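Local coordinates for ABC transporter periplasmic peptide-binding protein (Pseudoalteromonas, PDB 4QFL) that binds dipeptides, here Ala-Phe, in the periplasm and probably hands them to an ABC transporter for uptake, at residues N58-R63 against Q205-T210; L78-K83 against T92-K97; V118-S123 against L186-A191; T210-Y215 against A230-H235. All blocks are in the same frame, centred on the assembly; numbering follows the deposited sequence.

Contact 1: N58-R63 against Q205-T210; sequences NQLYDR and QYPVGT
Asp-62 and Thr-210 supply the polar part of the contact. The Thr-210 hydroxyl OG1 donates to Asp-62 OD2 at 2.9 Å, reaching the lone pair that points away from the other carboxylate oxygen. An ordered water completes the grip: it accepts from the backbone N of Asp-62 at 3.0 Å and donates to Thr-210 OG1 at 2.8 Å, and it lies in the plane of the Tyr-61 ring, at the ring's edge. Trp-233 NE1 is a second donor to OD2, and OD1 is hydrogen-bonded to the hydroxyl of Tyr-232.

The backbones meet where the chain leaves helix 50-60. Gly-209 CA approaches Leu-60 O at 3.3 Å in a CA-H...O contact, and it also lies 3.6 Å from Tyr-61 CD1. With no side chain on Gly-209, the backbone can come this close to both atoms.

Apolar packing is centred on Pro-207. Leu-60 brings its CD1 branch to within 3.7 Å of Pro-207 CG. The Tyr-61 side chain crosses the proline ring at about a right angle, and its OH passes 3.2 Å from Pro-207 CB while being hydrogen-bonded to Phe-42 O. CG of Tyr-61 is anti to the carbonyl carbon (chi1 -61°), which runs the ring back along residues 207-209.

Asp-62 is therefore a buried carboxylate with donors at both oxygens. These donors would help it remain ionised, and they would offset the nearby Thr-210 O, an acceptor 3.0 Å from OD2. Through Thr-210, Asp-62 ties the end of helix 50-60 to the loop ahead of strand 213-219.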
# COMPACT_ATOMS: atom_id res chain seq x y z
N ASN A 58 3.14 11.47 -4.13
CA ASN A 58 4.40 12.21 -4.18
C ASN A 58 4.37 13.32 -5.20
O ASN A 58 5.25 14.18 -5.20
CB ASN A 58 5.58 11.28 -4.48
CG ASN A 58 5.89 10.35 -3.34
OD1 ASN A 58 5.88 9.13 -3.50
ND2 ASN A 58 6.15 10.92 -2.18
N GLN A 59 3.38 13.30 -6.09
CA GLN A 59 3.32 14.28 -7.16
C GLN A 59 2.57 15.55 -6.78
O GLN A 59 3.03 16.65 -7.04
CB GLN A 59 2.73 13.66 -8.43
CG GLN A 59 3.69 12.74 -9.19
CD GLN A 59 4.15 11.55 -8.38
OE1 GLN A 59 3.36 10.68 -8.02
NE2 GLN A 59 5.44 11.50 -8.09
N LEU A 60 1.41 15.40 -6.15
CA LEU A 60 0.58 16.56 -5.84
C LEU A 60 0.79 17.09 -4.44
O LEU A 60 0.40 18.21 -4.15
CB LEU A 60 -0.90 16.22 -6.01
CG LEU A 60 -1.38 15.86 -7.40
CD1 LEU A 60 -2.77 15.29 -7.31
CD2 LEU A 60 -1.36 17.10 -8.28
N TYR A 61 1.38 16.27 -3.57
CA TYR A 61 1.39 16.58 -2.14
C TYR A 61 2.76 16.48 -1.47
O TYR A 61 3.71 15.98 -2.07
CB TYR A 61 0.45 15.62 -1.40
CG TYR A 61 -1.00 15.69 -1.81
CD1 TYR A 61 -1.80 16.76 -1.41
CD2 TYR A 61 -1.58 14.68 -2.58
CE1 TYR A 61 -3.15 16.82 -1.77
CE2 TYR A 61 -2.92 14.74 -2.95
CZ TYR A 61 -3.70 15.81 -2.54
OH TYR A 61 -5.02 15.87 -2.91
N ASP A 62 2.85 16.95 -0.23
CA ASP A 62 3.96 16.64 0.66
C ASP A 62 3.42 16.19 2.00
O ASP A 62 2.31 16.54 2.37
CB ASP A 62 4.85 17.87 0.90
CG ASP A 62 5.45 18.44 -0.37
OD1 ASP A 62 6.42 17.85 -0.88
OD2 ASP A 62 4.97 19.50 -0.82
N ARG A 63 4.22 15.42 2.72
CA ARG A 63 3.90 15.01 4.08
C ARG A 63 4.64 15.91 5.04
O ARG A 63 5.41 16.78 4.63
CB ARG A 63 4.35 13.57 4.33
CG ARG A 63 3.66 12.52 3.46
CD ARG A 63 4.54 11.27 3.30
NE ARG A 63 5.71 11.56 2.48
CZ ARG A 63 6.66 10.68 2.18
NH1 ARG A 63 6.59 9.44 2.63
NH2 ARG A 63 7.69 11.05 1.42
N GLN A 205 -11.67 15.23 -5.47
CA GLN A 205 -11.60 14.94 -6.90
C GLN A 205 -10.75 15.96 -7.64
O GLN A 205 -10.08 15.64 -8.62
CB GLN A 205 -12.98 14.97 -7.53
CG GLN A 205 -13.96 14.00 -6.94
CD GLN A 205 -15.26 14.02 -7.70
OE1 GLN A 205 -15.35 13.45 -8.79
NE2 GLN A 205 -16.26 14.71 -7.15
N TYR A 206 -10.82 17.20 -7.19
CA TYR A 206 -10.03 18.28 -7.75
C TYR A 206 -9.13 18.79 -6.66
O TYR A 206 -9.50 19.67 -5.89
CB TYR A 206 -10.94 19.38 -8.28
CG TYR A 206 -11.81 18.89 -9.39
CD1 TYR A 206 -13.03 18.30 -9.11
CD2 TYR A 206 -11.41 18.97 -10.71
CE1 TYR A 206 -13.85 17.83 -10.13
CE2 TYR A 206 -12.21 18.51 -11.73
CZ TYR A 206 -13.44 17.94 -11.43
OH TYR A 206 -14.26 17.48 -12.43
N PRO A 207 -7.94 18.22 -6.58
CA PRO A 207 -7.07 18.35 -5.43
C PRO A 207 -6.29 19.66 -5.40
O PRO A 207 -6.01 20.26 -6.45
CB PRO A 207 -6.10 17.18 -5.61
CG PRO A 207 -6.01 17.01 -7.07
CD PRO A 207 -7.36 17.36 -7.63
N VAL A 208 -5.96 20.08 -4.19
CA VAL A 208 -5.00 21.15 -3.98
C VAL A 208 -3.97 20.67 -2.98
O VAL A 208 -4.30 20.33 -1.85
CB VAL A 208 -5.68 22.42 -3.43
CG1 VAL A 208 -4.63 23.45 -3.07
CG2 VAL A 208 -6.66 22.98 -4.46
N GLY A 209 -2.71 20.65 -3.40
CA GLY A 209 -1.63 20.21 -2.54
C GLY A 209 -0.53 21.23 -2.49
O GLY A 209 -0.71 22.37 -2.90
N THR A 210 0.63 20.82 -1.99
CA THR A 210 1.79 21.69 -1.96
C THR A 210 2.92 21.06 -2.75
O THR A 210 4.06 21.56 -2.73
CB THR A 210 2.28 21.94 -0.52
OG1 THR A 210 2.54 20.68 0.12
CG2 THR A 210 1.24 22.70 0.27
O HOH W 1 0.52 18.77 0.14

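Contact 2: L78-K83 against T92-K97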
# COMPACT_ATOMS: atom_id res chain seq x y z
N LEU A 78 7.30 18.87 5.32
CA LEU A 78 6.58 20.11 5.61
C LEU A 78 6.79 20.44 7.09
O LEU A 78 6.56 21.57 7.52
CB LEU A 78 5.08 20.01 5.33
CG LEU A 78 4.66 20.10 3.87
CD1 LEU A 78 3.15 19.96 3.78
CD2 LEU A 78 5.11 21.42 3.25
N ALA A 79 7.21 19.44 7.86
CA ALA A 79 7.63 19.64 9.24
C ALA A 79 9.13 19.80 9.28
O ALA A 79 9.84 19.03 8.64
CB ALA A 79 7.22 18.47 10.10
N THR A 80 9.62 20.79 10.03
CA THR A 80 11.05 21.10 10.12
C THR A 80 11.68 20.46 11.33
O THR A 80 12.90 20.25 11.39
CB THR A 80 11.27 22.61 10.24
OG1 THR A 80 10.44 23.12 11.29
CG2 THR A 80 10.93 23.32 8.94
N ASP A 81 10.85 20.16 12.32
CA ASP A 81 11.30 19.56 13.55
C ASP A 81 10.15 18.79 14.17
O ASP A 81 8.99 19.11 13.93
CB ASP A 81 11.82 20.63 14.52
CG ASP A 81 12.38 20.04 15.80
OD1 ASP A 81 13.10 19.03 15.73
OD2 ASP A 81 12.08 20.58 16.89
N TRP A 82 10.48 17.76 14.95
CA TRP A 82 9.47 16.95 15.65
C TRP A 82 10.01 16.46 16.99
O TRP A 82 11.20 16.18 17.12
CB TRP A 82 9.03 15.76 14.79
CG TRP A 82 10.17 15.02 14.13
CD1 TRP A 82 10.76 13.86 14.57
CD2 TRP A 82 10.84 15.38 12.92
NE1 TRP A 82 11.76 13.49 13.70
CE2 TRP A 82 11.83 14.41 12.69
CE3 TRP A 82 10.70 16.44 12.02
CZ2 TRP A 82 12.68 14.46 11.59
CZ3 TRP A 82 11.55 16.50 10.93
CH2 TRP A 82 12.53 15.51 10.72
N LYS A 83 9.12 16.36 17.97
CA LYS A 83 9.54 16.02 19.33
C LYS A 83 8.51 15.13 20.00
O LYS A 83 7.32 15.43 19.98
CB LYS A 83 9.72 17.31 20.15
CG LYS A 83 10.60 17.15 21.40
CD LYS A 83 9.83 16.68 22.63
CE LYS A 83 10.79 16.47 23.81
NZ LYS A 83 10.12 16.11 25.11
N THR A 92 5.14 17.07 19.03
CA THR A 92 5.13 18.43 18.56
C THR A 92 5.83 18.50 17.22
O THR A 92 6.96 18.03 17.07
CB THR A 92 5.86 19.34 19.56
OG1 THR A 92 5.18 19.29 20.82
CG2 THR A 92 5.90 20.77 19.06
N PHE A 93 5.15 19.06 16.23
CA PHE A 93 5.76 19.33 14.93
C PHE A 93 5.95 20.82 14.74
O PHE A 93 5.01 21.59 14.90
CB PHE A 93 4.87 18.81 13.79
CG PHE A 93 4.75 17.31 13.74
CD1 PHE A 93 5.65 16.56 13.00
CD2 PHE A 93 3.73 16.66 14.40
CE1 PHE A 93 5.54 15.19 12.94
CE2 PHE A 93 3.61 15.28 14.35
CZ PHE A 93 4.52 14.55 13.61
N THR A 94 7.17 21.23 14.39
CA THR A 94 7.41 22.60 13.94
C THR A 94 7.28 22.59 12.43
O THR A 94 7.79 21.69 11.77
CB THR A 94 8.84 23.09 14.29
OG1 THR A 94 9.13 22.81 15.66
CG2 THR A 94 8.95 24.59 14.05
N LEU A 95 6.62 23.60 11.87
CA LEU A 95 6.27 23.58 10.46
C LEU A 95 7.01 24.60 9.62
O LEU A 95 7.28 25.72 10.06
CB LEU A 95 4.76 23.78 10.27
CG LEU A 95 3.80 22.96 11.14
CD1 LEU A 95 2.37 23.43 10.87
CD2 LEU A 95 3.95 21.46 10.90
N ARG A 96 7.29 24.20 8.38
CA ARG A 96 8.00 25.03 7.41
C ARG A 96 7.22 26.30 7.05
O ARG A 96 6.01 26.26 6.85
CB ARG A 96 8.26 24.21 6.14
CG ARG A 96 9.11 24.90 5.10
CD ARG A 96 9.53 23.91 4.04
NE ARG A 96 10.05 22.66 4.61
CZ ARG A 96 11.35 22.37 4.72
NH1 ARG A 96 12.26 23.24 4.29
NH2 ARG A 96 11.73 21.22 5.24
N LYS A 97 7.93 27.43 6.97
CA LYS A 97 7.32 28.69 6.58
C LYS A 97 7.53 28.94 5.10
O LYS A 97 8.51 28.48 4.51
CB LYS A 97 7.94 29.85 7.39
CG LYS A 97 7.04 30.47 8.48
CD LYS A 97 7.68 31.73 9.06
CE LYS A 97 6.68 32.62 9.77
NZ LYS A 97 5.50 32.92 8.91
O HOH W 2 9.23 20.56 17.16
O HOH W 3 11.48 23.84 17.09
O HOH W 4 5.76 16.91 22.23
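Thr-80 and Asp-81 both face the single residue Thr-94, a classic beta bulge that shifts the pairing by one residue. Thr-94 O collects the extra donors: Thr-80 N binds it at 2.7 Å, while Thr-80 OG1 at 3.0 Å and Asp-81 N at 3.5 Å add weak bonds. The hydroxyl can reach back because OG1 sits between the backbone N and the carbonyl carbon of Thr-80 (chi1 50°).

On the Lys-83 side of the bulge the pairing is regular, with Lys-83 and Thr-92 bonded in both directions. Thr-94 N donates to Asp-81 O at 2.8 Å. Beyond the bulge, Arg-96 N closes on Leu-78 O in a nearly straight bond (177° at the hydrogen).

The two strands form a beta hairpin, and 79-84 is an outermost strand of a four-stranded antiparallel sheet. On one face Phe-93 CD1 touches both Ala-79 CB (3.8 Å) and Trp-82 CB (3.9 Å), and Leu-175 of helix 174-178 packs against Phe-93 and Trp-82. The other face, bearing Asp-81, Lys-83, Thr-92 and Thr-94, is wet. One water donates to Asp-81 OD2 at 2.9 Å and is hydrogen-bonded to Thr-94 OG1 at 2.7 Å. At the bulge, Thr-80 CG2 lies over one face of the guanidinium of Arg-96, the residue just past strand 90-95, near its rim, while Arg-96 NE is hydrogen-bonded to Glu-77 O.

Contact 3: V118-S123 against L186-A191; sequences VIFTFS and LSKEYA
The far end of the Phe-120 ring lies beside Ala-191, with CZ only 3.4 Å from Ala-191 CB and the methyl group oblique to the ring. Its CG is anti to the backbone N (chi1 166°), which projects the ring from helix 115-126 toward the first turn of helix 188-196. Nearer the backbone, the extended Lys-188 chain crosses Phe-120 obliquely and lays its CG 3.8 Å from Phe-120 CB, so the lysine contributes aliphatic carbons here.

One residue on, Thr-121 and Leu-186 cross at about a right angle. Thr-121 OG1 accepts from Leu-186 N at 2.8 Å, with 152° at the hydrogen, and donates to Asp-117 O one turn back in its own helix. Its methyl CG2 rests 3.9 Å from Leu-186 CG. Ser-187 then caps the second helix at the N-cap position: its OG receives Tyr-190 N at 2.9 Å.

Asp-117 OD1 adds a link between the helices by accepting from Lys-188 N, and Tyr-132 meets the Phe-120 ring. Along helix 115-126, Val-118 and Ile-119 pack on strand 162-167, and Ile-119 and Phe-122 on strand 152-159, which places this helix between the start of helix 188-196 and the four-stranded antiparallel sheet.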
# COMPACT_ATOMS: atom_id res chain seq x y z
N VAL A 118 -2.69 21.57 9.01
CA VAL A 118 -2.33 20.33 9.67
C VAL A 118 -3.49 19.86 10.53
O VAL A 118 -3.90 18.70 10.46
CB VAL A 118 -1.07 20.50 10.52
CG1 VAL A 118 -0.75 19.23 11.30
CG2 VAL A 118 0.11 20.90 9.63
N ILE A 119 -4.03 20.78 11.32
CA ILE A 119 -5.13 20.45 12.20
C ILE A 119 -6.34 20.01 11.39
O ILE A 119 -7.00 19.04 11.75
CB ILE A 119 -5.47 21.60 13.15
CG1 ILE A 119 -4.21 21.98 13.95
CG2 ILE A 119 -6.56 21.19 14.10
CD1 ILE A 119 -4.24 23.36 14.57
N PHE A 120 -6.61 20.68 10.27
CA PHE A 120 -7.73 20.28 9.44
C PHE A 120 -7.54 18.92 8.79
O PHE A 120 -8.42 18.06 8.85
CB PHE A 120 -8.02 21.27 8.33
CG PHE A 120 -8.94 20.72 7.29
CD1 PHE A 120 -10.32 20.70 7.51
CD2 PHE A 120 -8.45 20.18 6.11
CE1 PHE A 120 -11.19 20.17 6.55
CE2 PHE A 120 -9.31 19.64 5.15
CZ PHE A 120 -10.68 19.63 5.37
N THR A 121 -6.41 18.76 8.12
CA THR A 121 -6.09 17.52 7.42
C THR A 121 -6.23 16.30 8.31
O THR A 121 -6.84 15.28 7.94
CB THR A 121 -4.66 17.57 6.87
OG1 THR A 121 -4.55 18.64 5.94
CG2 THR A 121 -4.33 16.25 6.17
N PHE A 122 -5.64 16.40 9.50
CA PHE A 122 -5.60 15.24 10.38
C PHE A 122 -6.81 15.10 11.32
O PHE A 122 -7.18 13.98 11.67
CB PHE A 122 -4.24 15.11 11.08
CG PHE A 122 -3.11 14.85 10.11
CD1 PHE A 122 -2.93 13.58 9.58
CD2 PHE A 122 -2.30 15.88 9.66
CE1 PHE A 122 -1.95 13.34 8.66
CE2 PHE A 122 -1.31 15.63 8.74
CZ PHE A 122 -1.14 14.36 8.23
N SER A 123 -7.44 16.21 11.68
CA SER A 123 -8.68 16.09 12.43
C SER A 123 -9.80 15.56 11.54
O SER A 123 -10.76 15.00 12.04
CB SER A 123 -9.07 17.41 13.10
OG SER A 123 -9.49 18.37 12.14
N LEU A 186 -3.33 18.57 3.42
CA LEU A 186 -4.36 19.15 2.56
C LEU A 186 -4.58 20.64 2.82
O LEU A 186 -4.07 21.18 3.80
CB LEU A 186 -5.69 18.40 2.74
CG LEU A 186 -5.63 16.89 2.56
CD1 LEU A 186 -7.00 16.27 2.81
CD2 LEU A 186 -5.16 16.59 1.17
N SER A 187 -5.34 21.28 1.94
CA SER A 187 -5.66 22.71 2.06
C SER A 187 -6.95 22.99 2.82
O SER A 187 -8.04 22.66 2.35
CB SER A 187 -5.79 23.35 0.68
OG SER A 187 -6.32 24.66 0.81
N LYS A 188 -6.83 23.63 3.98
CA LYS A 188 -8.01 24.05 4.72
C LYS A 188 -8.75 25.16 4.00
O LYS A 188 -9.99 25.16 3.95
CB LYS A 188 -7.66 24.50 6.14
CG LYS A 188 -8.91 24.75 6.96
CD LYS A 188 -8.62 25.20 8.37
CE LYS A 188 -9.92 25.38 9.13
NZ LYS A 188 -9.72 25.83 10.53
N GLU A 189 -8.02 26.11 3.43
CA GLU A 189 -8.68 27.20 2.72
C GLU A 189 -9.54 26.67 1.58
O GLU A 189 -10.68 27.08 1.41
CB GLU A 189 -7.69 28.24 2.22
CG GLU A 189 -8.39 29.40 1.51
CD GLU A 189 -7.44 30.49 1.08
OE1 GLU A 189 -6.23 30.23 1.04
OE2 GLU A 189 -7.92 31.62 0.79
N TYR A 190 -8.99 25.75 0.79
CA TYR A 190 -9.74 25.13 -0.28
C TYR A 190 -10.96 24.44 0.30
O TYR A 190 -12.08 24.65 -0.15
CB TYR A 190 -8.86 24.12 -1.02
CG TYR A 190 -9.50 23.43 -2.21
CD1 TYR A 190 -10.30 24.13 -3.11
CD2 TYR A 190 -9.27 22.09 -2.45
CE1 TYR A 190 -10.87 23.49 -4.19
CE2 TYR A 190 -9.83 21.45 -3.53
CZ TYR A 190 -10.64 22.15 -4.40
OH TYR A 190 -11.19 21.51 -5.49
N ALA A 191 -10.74 23.64 1.34
CA ALA A 191 -11.83 22.89 1.96
C ALA A 191 -12.94 23.79 2.48
O ALA A 191 -14.12 23.48 2.31
CB ALA A 191 -11.30 22.01 3.07

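Contact 4: T210-Y215 against A230-H235; sequences TGPYIY and ADYWKH
Tyr-232 OH is gripped by two groups while its ring lies against Pro-212: Lys-234 NZ donates to it at 3.2 Å, and Asp-62 OD1 is its other hydrogen-bond partner. Lys-234 NZ also forms a salt bridge with Glu-77. The contact lies at the open end of the antiparallel beta hairpin made by strands 213-219 and 223-228 of this family 5 solute-binding protein. Residues 210-212 lead into the first strand, and 230-235 follow the second.

No hydrogen bond joins the two segments; the tyrosine ring does the work. CG of Tyr-232 is anti to the backbone N (chi1 -174°), and the side chain runs alongside Pro-212, pointing the same way. Pro-212 CB stands 4.1 Å from the ring centroid and 13° off the normal, a CH-pi contact over the face. Pro-212 CD lies 3.8 Å from Tyr-232 CZ, and Pro-212 N is over the same face near its rim. On the opposite face the backbone N of Lys-234 lies above the ring centre, 3.8 Å from the plane, so the ring is held between proline and its own chain.

Gly-211, between Thr-210 and the proline, has its carbonyl oxygen hydrogen-bonded by His-102 and Asn-229 side chains. Trp-233, its NE1 engaged by Asp-62, presents the edge of its indole to Thr-210 O. That same oxygen lies in the plane of the Tyr-232 ring, at its edge, 3.1 Å from Tyr-232 CE1.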
# COMPACT_ATOMS: atom_id res chain seq x y z
N THR A 210 0.63 20.82 -1.99
CA THR A 210 1.79 21.69 -1.96
C THR A 210 2.92 21.06 -2.75
O THR A 210 4.06 21.56 -2.73
CB THR A 210 2.28 21.94 -0.52
OG1 THR A 210 2.54 20.68 0.12
CG2 THR A 210 1.24 22.70 0.27
N GLY A 211 2.59 19.97 -3.45
CA GLY A 211 3.55 19.12 -4.12
C GLY A 211 4.10 19.69 -5.41
O GLY A 211 3.66 20.75 -5.87
N PRO A 212 5.07 18.98 -6.01
CA PRO A 212 5.81 19.41 -7.21
C PRO A 212 4.97 19.55 -8.48
O PRO A 212 5.41 20.22 -9.41
CB PRO A 212 6.86 18.30 -7.40
CG PRO A 212 6.30 17.12 -6.70
CD PRO A 212 5.54 17.67 -5.52
N TYR A 213 3.80 18.91 -8.54
CA TYR A 213 2.93 19.02 -9.71
C TYR A 213 1.52 19.37 -9.30
O TYR A 213 1.11 19.13 -8.17
CB TYR A 213 2.95 17.72 -10.52
CG TYR A 213 4.34 17.27 -10.86
CD1 TYR A 213 4.99 17.75 -12.00
CD2 TYR A 213 5.01 16.36 -10.05
CE1 TYR A 213 6.28 17.34 -12.32
CE2 TYR A 213 6.30 15.94 -10.37
CZ TYR A 213 6.93 16.44 -11.50
OH TYR A 213 8.21 16.02 -11.82
N ILE A 214 0.78 19.95 -10.23
CA ILE A 214 -0.55 20.47 -9.97
C ILE A 214 -1.54 19.75 -10.85
O ILE A 214 -1.22 19.37 -11.97
CB ILE A 214 -0.62 21.97 -10.29
CG1 ILE A 214 0.49 22.72 -9.55
CG2 ILE A 214 -1.99 22.54 -9.95
CD1 ILE A 214 0.50 24.20 -9.83
N TYR A 215 -2.75 19.55 -10.34
CA TYR A 215 -3.81 18.90 -11.10
C TYR A 215 -4.26 19.75 -12.30
O TYR A 215 -4.56 20.94 -12.15
CB TYR A 215 -5.00 18.61 -10.19
CG TYR A 215 -6.21 18.06 -10.90
CD1 TYR A 215 -7.11 18.90 -11.54
CD2 TYR A 215 -6.48 16.69 -10.90
CE1 TYR A 215 -8.23 18.41 -12.17
CE2 TYR A 215 -7.60 16.18 -11.53
CZ TYR A 215 -8.47 17.05 -12.17
OH TYR A 215 -9.58 16.57 -12.80
N ALA A 230 5.39 25.74 -10.39
CA ALA A 230 6.49 26.71 -10.48
C ALA A 230 6.91 27.26 -9.12
O ALA A 230 8.01 27.78 -8.97
CB ALA A 230 6.11 27.84 -11.43
N ASP A 231 6.03 27.14 -8.14
CA ASP A 231 6.25 27.70 -6.80
C ASP A 231 6.58 26.64 -5.77
O ASP A 231 6.40 26.87 -4.58
CB ASP A 231 5.00 28.44 -6.33
CG ASP A 231 4.92 29.85 -6.88
OD1 ASP A 231 5.93 30.58 -6.81
OD2 ASP A 231 3.84 30.22 -7.40
N TYR A 232 7.07 25.49 -6.22
CA TYR A 232 7.35 24.39 -5.30
C TYR A 232 8.49 24.70 -4.32
O TYR A 232 9.58 25.09 -4.71
CB TYR A 232 7.63 23.10 -6.08
CG TYR A 232 7.77 21.90 -5.18
CD1 TYR A 232 6.79 21.60 -4.25
CD2 TYR A 232 8.88 21.07 -5.25
CE1 TYR A 232 6.91 20.52 -3.41
CE2 TYR A 232 9.01 19.97 -4.42
CZ TYR A 232 8.02 19.71 -3.50
OH TYR A 232 8.11 18.62 -2.66
N TRP A 233 8.24 24.48 -3.04
CA TRP A 233 9.17 24.91 -2.01
C TRP A 233 10.48 24.16 -2.04
O TRP A 233 11.53 24.74 -1.86
CB TRP A 233 8.55 24.75 -0.64
CG TRP A 233 8.19 23.33 -0.31
CD1 TRP A 233 7.03 22.68 -0.66
CD2 TRP A 233 8.97 22.38 0.43
NE1 TRP A 233 7.05 21.40 -0.18
CE2 TRP A 233 8.22 21.18 0.49
CE3 TRP A 233 10.22 22.43 1.05
CZ2 TRP A 233 8.68 20.05 1.15
CZ3 TRP A 233 10.67 21.29 1.70
CH2 TRP A 233 9.90 20.12 1.75
N LYS A 234 10.41 22.85 -2.24
CA LYS A 234 11.57 22.01 -2.00
C LYS A 234 12.64 22.17 -3.06
O LYS A 234 13.82 22.33 -2.73
CB LYS A 234 11.17 20.54 -1.88
CG LYS A 234 12.34 19.63 -1.63
CD LYS A 234 12.06 18.22 -2.11
CE LYS A 234 11.51 17.37 -1.00
NZ LYS A 234 10.33 18.02 -0.37
N HIS A 235 12.24 22.13 -4.33
CA HIS A 235 13.21 22.28 -5.41
C HIS A 235 12.57 22.82 -6.68
O HIS A 235 11.36 22.91 -6.78
CB HIS A 235 13.96 20.96 -5.69
CG HIS A 235 13.07 19.81 -6.05
ND1 HIS A 235 12.63 19.58 -7.34
CD2 HIS A 235 12.58 18.79 -5.31
CE1 HIS A 235 11.89 18.49 -7.37
NE2 HIS A 235 11.85 17.99 -6.15

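Contacts 1 and 4 share Thr-210 and are buried neighbours, their centres about 9 Å apart. Asp-62 of contact 1 also binds Tyr-232 and Trp-233 of contact 4. Contact 1 is polar at one end and apolar at the other, while contact 4 relies on ring packing without a cross-segment hydrogen bond. Contact 3, also buried, joins helix to helix and touches contact 1 where Tyr-61 meets Leu-186 and Tyr-190 meets Val-208. Contact 2 is the most exposed, a hairpin held mainly by backbone bonds with one watery face. Its Leu-78 nevertheless reaches Asp-62, and Arg-96 lies on Trp-233, while Leu-95 packs on Val-118 of contact 3. Contacts 3 and 4 do not touch.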